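Local coordinates for protein putative tagatose-6-phosphate ketose/aldose isomerase (Escherichia coli, PDB 3C3J) that is of unknown function but belongs to the SIS family, with two SIS domains of alpha/beta fold in one chain, at residues 64-69 and 238-243; 279-284 and 340-345. All coordinates share one frame; numbering follows the deposited sequence.

Contact 1: 64-69 and 238-243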
loop_
_atom_site.group_PDB
_atom_site.type_symbol
_atom_site.label_atom_id
_atom_site.label_comp_id
_atom_site.label_asym_id
_atom_site.label_seq_id
_atom_site.Cartn_x
_atom_site.Cartn_y
_atom_site.Cartn_z
ATOM N N SER A 64 -11.906 6.111 -1.680
ATOM C CA SER A 64 -11.477 7.297 -2.436
ATOM C C SER A 64 -9.968 7.387 -2.524
ATOM O O SER A 64 -9.465 7.988 -3.455
ATOM C CB SER A 64 -12.052 8.587 -1.855
ATOM O OG SER A 64 -13.461 8.627 -2.028
ATOM N N ALA A 65 -9.258 6.794 -1.559
ATOM C CA ALA A 65 -7.791 6.746 -1.616
ATOM C C ALA A 65 -7.322 5.842 -2.745
ATOM O O ALA A 65 -6.241 6.049 -3.310
ATOM C CB ALA A 65 -7.209 6.251 -0.291
ATOM N N PHE A 66 -8.114 4.829 -3.077
ATOM C CA PHE A 66 -7.657 3.826 -4.053
ATOM C C PHE A 66 -7.701 4.350 -5.483
ATOM O O PHE A 66 -7.043 3.795 -6.359
ATOM C CB PHE A 66 -8.455 2.515 -3.906
ATOM C CG PHE A 66 -8.510 2.005 -2.494
ATOM C CD1 PHE A 66 -7.448 2.201 -1.609
ATOM C CD2 PHE A 66 -9.630 1.308 -2.036
ATOM C CE1 PHE A 66 -7.528 1.741 -0.277
ATOM C CE2 PHE A 66 -9.698 0.849 -0.735
ATOM C CZ PHE A 66 -8.647 1.061 0.149
ATOM N N ILE A 67 -8.409 5.449 -5.726
ATOM C CA ILE A 67 -8.398 6.079 -7.045
ATOM C C ILE A 67 -6.956 6.407 -7.455
ATOM O O ILE A 67 -6.497 5.968 -8.485
ATOM C CB ILE A 67 -9.295 7.354 -7.120
ATOM C CG1 ILE A 67 -10.752 6.976 -6.814
ATOM C CG2 ILE A 67 -9.142 8.078 -8.533
ATOM C CD1 ILE A 67 -11.666 8.143 -6.629
ATOM N N GLY A 68 -6.256 7.161 -6.616
ATOM C CA GLY A 68 -4.874 7.516 -6.865
ATOM C C GLY A 68 -3.993 6.300 -6.977
ATOM O O GLY A 68 -3.067 6.292 -7.754
ATOM N N ASP A 69 -4.258 5.272 -6.176
ATOM C CA ASP A 69 -3.526 3.997 -6.271
ATOM C C ASP A 69 -3.635 3.377 -7.658
ATOM O O ASP A 69 -2.637 2.850 -8.186
ATOM C CB ASP A 69 -3.984 3.005 -5.215
ATOM C CG ASP A 69 -3.595 3.426 -3.787
ATOM O OD1 ASP A 69 -2.761 4.330 -3.616
ATOM O OD2 ASP A 69 -4.147 2.848 -2.823
ATOM N N ALA A 238 -7.203 -1.557 -7.782
ATOM C CA ALA A 238 -8.502 -2.165 -8.080
ATOM C C ALA A 238 -8.742 -3.400 -7.208
ATOM O O ALA A 238 -9.863 -3.603 -6.668
ATOM C CB ALA A 238 -8.593 -2.521 -9.574
ATOM N N ALA A 239 -7.699 -4.212 -7.054
ATOM C CA ALA A 239 -7.751 -5.366 -6.136
ATOM C C ALA A 239 -8.035 -4.943 -4.705
ATOM O O ALA A 239 -8.830 -5.581 -4.026
ATOM C CB ALA A 239 -6.474 -6.206 -6.226
ATOM N N ARG A 240 -7.423 -3.840 -4.271
ATOM C CA ARG A 240 -7.618 -3.313 -2.922
ATOM C C ARG A 240 -9.042 -2.842 -2.692
ATOM O O ARG A 240 -9.655 -3.174 -1.653
ATOM C CB ARG A 240 -6.638 -2.177 -2.666
ATOM C CG ARG A 240 -6.561 -1.746 -1.219
ATOM C CD ARG A 240 -5.393 -0.723 -1.096
ATOM N NE ARG A 240 -5.108 -0.376 0.281
ATOM C CZ ARG A 240 -4.136 0.471 0.632
ATOM N NH1 ARG A 240 -3.386 1.079 -0.289
ATOM N NH2 ARG A 240 -3.940 0.745 1.898
ATOM N N GLU A 241 -9.586 -2.101 -3.650
ATOM C CA GLU A 241 -11.000 -1.695 -3.598
ATOM C C GLU A 241 -11.953 -2.903 -3.584
ATOM O O GLU A 241 -12.962 -2.908 -2.858
ATOM C CB GLU A 241 -11.304 -0.801 -4.808
ATOM C CG GLU A 241 -12.771 -0.404 -5.039
ATOM C CD GLU A 241 -13.512 0.096 -3.795
ATOM O OE1 GLU A 241 -12.866 0.462 -2.774
ATOM O OE2 GLU A 241 -14.764 0.146 -3.868
ATOM N N SER A 242 -11.652 -3.889 -4.431
ATOM C CA SER A 242 -12.418 -5.121 -4.512
ATOM C C SER A 242 -12.423 -5.852 -3.181
ATOM O O SER A 242 -13.471 -6.304 -2.720
ATOM C CB SER A 242 -11.869 -6.013 -5.619
ATOM O OG SER A 242 -12.008 -5.405 -6.883
ATOM N N ALA A 243 -11.258 -5.953 -2.556
ATOM C CA ALA A 243 -11.150 -6.606 -1.254
ATOM C C ALA A 243 -11.964 -5.825 -0.214
ATOM O O ALA A 243 -12.698 -6.419 0.551
ATOM C CB ALA A 243 -9.684 -6.757 -0.845
#

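Contact 2: 279-284 and 340-345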
loop_
_atom_site.group_PDB
_atom_site.type_symbol
_atom_site.label_atom_id
_atom_site.label_comp_id
_atom_site.label_asym_id
_atom_site.label_seq_id
_atom_site.Cartn_x
_atom_site.Cartn_y
_atom_site.Cartn_z
ATOM N N VAL A 279 -8.868 -14.302 -7.005
ATOM C CA VAL A 279 -9.288 -13.695 -8.271
ATOM C C VAL A 279 -8.147 -12.869 -8.847
ATOM O O VAL A 279 -7.610 -11.990 -8.179
ATOM C CB VAL A 279 -10.563 -12.830 -8.099
ATOM C CG1 VAL A 279 -10.996 -12.218 -9.450
ATOM C CG2 VAL A 279 -11.687 -13.642 -7.447
ATOM N N VAL A 280 -7.795 -13.147 -10.096
ATOM C CA VAL A 280 -6.679 -12.487 -10.758
ATOM C C VAL A 280 -7.199 -11.587 -11.855
ATOM O O VAL A 280 -7.827 -12.058 -12.814
ATOM C CB VAL A 280 -5.664 -13.497 -11.328
ATOM C CG1 VAL A 280 -4.496 -12.762 -12.018
ATOM C CG2 VAL A 280 -5.165 -14.440 -10.214
ATOM N N PHE A 281 -6.922 -10.295 -11.714
ATOM C CA PHE A 281 -7.209 -9.299 -12.739
ATOM C C PHE A 281 -6.018 -9.257 -13.733
ATOM O O PHE A 281 -4.976 -8.654 -13.450
ATOM C CB PHE A 281 -7.391 -7.896 -12.125
ATOM C CG PHE A 281 -8.534 -7.760 -11.118
ATOM C CD1 PHE A 281 -9.630 -8.632 -11.094
ATOM C CD2 PHE A 281 -8.543 -6.681 -10.249
ATOM C CE1 PHE A 281 -10.648 -8.463 -10.177
ATOM C CE2 PHE A 281 -9.570 -6.481 -9.353
ATOM C CZ PHE A 281 -10.637 -7.357 -9.319
ATOM N N VAL A 282 -6.171 -9.904 -14.888
ATOM C CA VAL A 282 -5.076 -10.037 -15.827
ATOM C C VAL A 282 -4.846 -8.750 -16.639
ATOM O O VAL A 282 -5.774 -8.194 -17.237
ATOM C CB VAL A 282 -5.323 -11.248 -16.770
ATOM C CG1 VAL A 282 -4.176 -11.411 -17.802
ATOM C CG2 VAL A 282 -5.494 -12.509 -15.949
ATOM N N SER A 283 -3.603 -8.284 -16.660
ATOM C CA SER A 283 -3.247 -7.094 -17.421
ATOM C C SER A 283 -3.520 -7.272 -18.909
ATOM O O SER A 283 -3.406 -8.374 -19.440
ATOM C CB SER A 283 -1.774 -6.712 -17.185
ATOM O OG SER A 283 -1.431 -5.544 -17.912
ATOM N N SER A 284 -3.890 -6.175 -19.562
ATOM C CA SER A 284 -3.965 -6.090 -21.025
ATOM C C SER A 284 -2.645 -5.645 -21.649
ATOM O O SER A 284 -2.500 -5.615 -22.880
ATOM C CB SER A 284 -5.065 -5.106 -21.428
ATOM O OG SER A 284 -4.764 -3.806 -20.963
ATOM N N PHE A 340 -12.135 -0.407 -14.574
ATOM C CA PHE A 340 -13.603 -0.241 -14.548
ATOM C C PHE A 340 -14.335 -1.580 -14.756
ATOM O O PHE A 340 -15.257 -1.930 -14.010
ATOM C CB PHE A 340 -14.030 0.795 -15.583
ATOM C CG PHE A 340 -13.542 2.179 -15.260
ATOM C CD1 PHE A 340 -14.318 3.051 -14.516
ATOM C CD2 PHE A 340 -12.301 2.605 -15.691
ATOM C CE1 PHE A 340 -13.846 4.314 -14.208
ATOM C CE2 PHE A 340 -11.819 3.893 -15.391
ATOM C CZ PHE A 340 -12.582 4.733 -14.646
ATOM N N CYS A 341 -13.890 -2.338 -15.740
ATOM C CA CYS A 341 -14.431 -3.676 -16.021
ATOM C C CYS A 341 -14.277 -4.624 -14.833
ATOM O O CYS A 341 -15.238 -5.264 -14.439
ATOM C CB CYS A 341 -13.730 -4.290 -17.220
ATOM S SG CYS A 341 -13.713 -3.244 -18.730
ATOM N N PHE A 342 -13.077 -4.700 -14.255
ATOM C CA PHE A 342 -12.848 -5.597 -13.113
ATOM C C PHE A 342 -13.730 -5.219 -11.930
ATOM O O PHE A 342 -14.301 -6.093 -11.275
ATOM C CB PHE A 342 -11.384 -5.590 -12.690
ATOM C CG PHE A 342 -10.438 -6.129 -13.740
ATOM C CD1 PHE A 342 -10.617 -7.401 -14.274
ATOM C CD2 PHE A 342 -9.368 -5.371 -14.179
ATOM C CE1 PHE A 342 -9.740 -7.898 -15.244
ATOM C CE2 PHE A 342 -8.482 -5.854 -15.137
ATOM C CZ PHE A 342 -8.672 -7.130 -15.674
ATOM N N LEU A 343 -13.852 -3.922 -11.668
ATOM C CA LEU A 343 -14.674 -3.437 -10.581
ATOM C C LEU A 343 -16.151 -3.848 -10.697
ATOM O O LEU A 343 -16.786 -4.099 -9.684
ATOM C CB LEU A 343 -14.527 -1.906 -10.421
ATOM C CG LEU A 343 -13.213 -1.505 -9.737
ATOM C CD1 LEU A 343 -13.061 0.013 -9.739
ATOM C CD2 LEU A 343 -13.038 -2.086 -8.303
HETATM N N MSE A 344 -16.675 -3.927 -11.917
HETATM C CA MSE A 344 -18.058 -4.396 -12.129
HETATM C C MSE A 344 -18.265 -5.769 -11.491
HETATM O O MSE A 344 -19.272 -5.977 -10.796
HETATM C CB MSE A 344 -18.415 -4.462 -13.628
HETATM C CG MSE A 344 -18.313 -3.139 -14.381
HETATM SE SE MSE A 344 -19.465 -1.682 -13.623
HETATM C CE MSE A 344 -18.100 -0.775 -12.460
ATOM N N TYR A 345 -17.315 -6.682 -11.697
ATOM C CA TYR A 345 -17.394 -8.021 -11.106
ATOM C C TYR A 345 -17.237 -7.962 -9.585
ATOM O O TYR A 345 -18.030 -8.570 -8.880
ATOM C CB TYR A 345 -16.384 -8.994 -11.725
ATOM C CG TYR A 345 -16.592 -9.226 -13.203
ATOM C CD1 TYR A 345 -17.546 -10.128 -13.661
ATOM C CD2 TYR A 345 -15.817 -8.548 -14.146
ATOM C CE1 TYR A 345 -17.747 -10.321 -15.026
ATOM C CE2 TYR A 345 -16.004 -8.731 -15.494
ATOM C CZ TYR A 345 -16.964 -9.626 -15.932
ATOM O OH TYR A 345 -17.137 -9.810 -17.278
#

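Contact 1: 64-69 and 238-243
F66 of helix 63-79 reaches across to helix 235-249, where R240 lies over one face of its ring and E241 meets its edge. CG of F66 is anti to its carbonyl carbon, which carries the ring off its own helix and onto the neighbouring one. R240 leaves its backbone with CG anti to N and then runs fully extended to NE, crossing the phenylalanine at about a right angle. Its CG stands over the ring face in a CH-pi contact, 3.8 Å from the centroid and offset toward the rim. Further along the chain R240 NE comes to 3.3 Å from F66 CE1, and the guanidinium and ring planes are inclined by only 25°. The same extension delivers NH1 to D69, one helical turn beyond F66, where a salt bridge joins D69 OD2 and R240 NH1 at 3.2 Å. The carboxylate and guanidinium planes are nearly parallel, 7° apart. F66 thus meets the arginine from CG to NE, and D69 takes NH1. E241 takes the ring's rim: its chain bends at chi2, setting E241 OE1 in the ring plane, 3.4 Å from F66 CD2. That carboxylate has polar partners of its own, T63 through OE1 and K245 through OE2, which would offset the cost of burying it. Y258 of strand 255-259 also packs on R240. The two helix segments run nearly antiparallel, at 160°. Their axes come within 9.2 Å, and F66 and E241 are the residues closest by CA. This is helix-to-helix packing between the two SIS domains of one chain, each an alpha/beta unit with a parallel sheet flanked by helices.

Contact 2: 279-284 and 340-345
F281, the last residue of strand 276-281, meets F342 of helix 335-356 in the second SIS domain, where a helix covers one side of the parallel sheet of an alpha/beta fold. The two phenylalanines carry almost the whole contact. Near-equal first torsions, chi1 -61° in F281 and -64° in F342, turn both rings away from their carbonyl carbons, and as the side chains slide past each other in opposite directions each CB comes to face the other's ring. The ring planes are only 11° from parallel but so far displaced, with centroids 4.6 Å apart, that the rings barely overlap. Over one face of each ring sits instead the other residue's methylene: F281 CB lies 3.6 Å from the centroid of the F342 ring, and F342 CB lies at the same 3.6 Å from the centroid of the F281 ring. Both CH-pi contacts fall almost exactly on the ring normals. Where the rings do come together, F281 CD1 and F342 CD1 are 3.5 Å apart. This reciprocal pair is the tight part; I311 of the adjacent strand 307-312 touches both side chains, while L235 of helix 235-249 touches F342.
Packing is looser around it. V282 lies just past the strand, and its side chain comes no nearer than 5.4 Å to the helix segment. L343 points away from the strand segment at its root, and its end lies against helix 235-249. Beyond V282 the chain draws off from F342, and S284, partly exposed, turns to polar partners: its N bonds to D335 and its OG to the backbone of F333. At the rim of F342, V282 O lies near the ring plane, 3.5 Å from F342 CZ.

Helix 235-249 joins the two contacts. In contact 1 it faces the first SIS domain through R240 and E241, and it also packs against the residues of contact 2, within the second domain. A239 N is 3.7 Å from F281 CE2. L343 bridges to the same helix, its CD2 being 3.7 Å from E241 CG. The centres of the contacts are 12 Å apart, with contact 1 nearer the middle of the chain, about 5 Å from its centre against 11 Å for the centre of contact 2. One face of helix 235-249 thus meets the first domain while another packs within its own.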